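Methionine gamma-lyase (Trichomonas vaginalis, PDB 1PFF) belongs to the Cys/Met metabolism family of pyridoxal-phosphate-dependent enzymes, which share the fold of the PLP-dependent aminotransferases. Local coordinates at residues E14-T19 with L157-A162. Residues are numbered along the deposited sequence; the frame is centred on the assembly and turned at random.
Sequences EACAAT and LVCSRA
At the antiparallel margin of the seven-stranded mixed sheet, Ala-15 and Ala-17 of edge strand 15-19 pair with Ser-160 and Val-158 of strand 156-160. Each pair exchanges two backbone hydrogen bonds, the shortest from Ala-17 N to Val-158 O at 2.7 Å. Between them Cys-16 and Cys-159 form a non-hydrogen-bonded pair, their CA atoms 4.3 Å apart. The thiols lie side by side, SG to SG 4.0 Å, too far for a disulfide. With SG of Cys-16 anti to the backbone N (chi1 164°), the sulfur also reaches CD2 of Leu-157, which touches CB of Ala-18 at 4.0 Å; these small and branched apolar groups suit a buried face. Beyond the strand pairing, Glu-14 extends its chain alongside Arg-161, and its OE1 accepts the N-H of Ala-162 at 3.0 Å. That bond is nearly straight (175°) but arrives from above the carboxylate plane. A carboxylate suits a place beside the start of helix 162-177, where its negative charge would probably interact favourably with the positive end of the helix dipole. Helix 2-11 packs Ile-7 against Cys-16, Cys-159 and Leu-157. On the other face, helix 162-177 lays Ile-165 over Ala-15 and Val-158, while strand 138-142 continues the sheet beyond 156-160.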
loop_
_atom_site.group_PDB
_atom_site.type_symbol
_atom_site.label_atom_id
_atom_site.label_comp_id
_atom_site.label_asym_id
_atom_site.label_seq_id
_atom_site.Cartn_x
_atom_site.Cartn_y
_atom_site.Cartn_z
ATOM N N GLU A 14 0.936 -24.370 17.254
ATOM C CA GLU A 14 2.083 -23.758 17.926
ATOM C C GLU A 14 2.635 -22.591 17.112
ATOM O O GLU A 14 3.065 -21.578 17.664
ATOM C CB GLU A 14 3.202 -24.785 18.127
ATOM C CG GLU A 14 2.839 -25.928 19.053
ATOM C CD GLU A 14 3.996 -26.867 19.340
ATOM O OE1 GLU A 14 5.181 -26.533 19.048
ATOM O OE2 GLU A 14 3.709 -27.954 19.886
ATOM N N ALA A 15 2.625 -22.739 15.792
ATOM C CA ALA A 15 3.252 -21.749 14.914
ATOM C C ALA A 15 2.616 -21.724 13.526
ATOM O O ALA A 15 1.906 -22.653 13.123
ATOM C CB ALA A 15 4.776 -22.013 14.808
ATOM N N CYS A 16 2.885 -20.654 12.793
ATOM C CA CYS A 16 2.381 -20.530 11.440
ATOM C C CYS A 16 3.401 -19.814 10.561
ATOM O O CYS A 16 4.172 -18.979 11.041
ATOM C CB CYS A 16 1.039 -19.801 11.458
ATOM S SG CYS A 16 0.480 -19.170 9.876
ATOM N N ALA A 17 3.426 -20.197 9.286
ATOM C CA ALA A 17 4.268 -19.569 8.274
ATOM C C ALA A 17 3.362 -19.077 7.154
ATOM O O ALA A 17 2.616 -19.859 6.569
ATOM C CB ALA A 17 5.291 -20.568 7.730
ATOM N N ALA A 18 3.412 -17.774 6.888
ATOM C CA ALA A 18 2.695 -17.181 5.769
ATOM C C ALA A 18 3.517 -17.308 4.483
ATOM O O ALA A 18 4.749 -17.234 4.523
ATOM C CB ALA A 18 2.369 -15.720 6.063
ATOM N N THR A 19 2.831 -17.513 3.359
ATOM C CA THR A 19 3.470 -17.691 2.047
ATOM C C THR A 19 2.829 -16.840 0.949
ATOM O O THR A 19 1.793 -16.199 1.161
ATOM C CB THR A 19 3.403 -19.160 1.586
ATOM O OG1 THR A 19 2.028 -19.541 1.438
ATOM C CG2 THR A 19 3.975 -20.126 2.646
ATOM N N LEU A 157 -1.001 -20.022 3.918
ATOM C CA LEU A 157 -0.641 -20.161 5.324
ATOM C C LEU A 157 -0.342 -21.617 5.627
ATOM O O LEU A 157 -1.017 -22.495 5.107
ATOM C CB LEU A 157 -1.785 -19.667 6.213
ATOM C CG LEU A 157 -2.194 -18.194 6.069
ATOM C CD1 LEU A 157 -3.591 -18.018 6.585
ATOM C CD2 LEU A 157 -1.224 -17.291 6.808
ATOM N N VAL A 158 0.683 -21.856 6.441
ATOM C CA VAL A 158 1.008 -23.192 6.948
ATOM C C VAL A 158 1.007 -23.154 8.483
ATOM O O VAL A 158 1.705 -22.324 9.075
ATOM C CB VAL A 158 2.424 -23.671 6.481
ATOM C CG1 VAL A 158 2.690 -25.098 6.907
ATOM C CG2 VAL A 158 2.585 -23.554 4.983
ATOM N N CYS A 159 0.250 -24.052 9.115
ATOM C CA CYS A 159 0.168 -24.124 10.570
ATOM C C CYS A 159 0.587 -25.493 11.077
ATOM O O CYS A 159 0.108 -26.516 10.578
ATOM C CB CYS A 159 -1.259 -23.857 11.039
ATOM S SG CYS A 159 -1.909 -22.293 10.437
ATOM N N SER A 160 1.454 -25.513 12.087
ATOM C CA SER A 160 1.979 -26.771 12.625
ATOM C C SER A 160 2.721 -26.525 13.941
ATOM O O SER A 160 2.656 -25.417 14.503
ATOM C CB SER A 160 2.903 -27.446 11.590
ATOM O OG SER A 160 3.151 -28.811 11.917
ATOM N N ARG A 161 3.410 -27.561 14.426
ATOM C CA ARG A 161 4.316 -27.455 15.575
ATOM C C ARG A 161 5.448 -26.494 15.237
ATOM O O ARG A 161 5.812 -26.358 14.063
ATOM C CB ARG A 161 4.943 -28.816 15.901
ATOM C CG ARG A 161 3.995 -29.992 15.893
ATOM C CD ARG A 161 4.538 -31.252 16.554
ATOM N NE ARG A 161 5.881 -31.618 16.097
ATOM C CZ ARG A 161 6.153 -32.593 15.231
ATOM N NH1 ARG A 161 5.177 -33.312 14.687
ATOM N NH2 ARG A 161 7.416 -32.845 14.898
ATOM N N ALA A 162 6.018 -25.857 16.261
ATOM C CA ALA A 162 7.103 -24.886 16.078
ATOM C C ALA A 162 8.293 -25.450 15.298
ATOM O O ALA A 162 8.843 -24.784 14.406
ATOM C CB ALA A 162 7.562 -24.332 17.422
#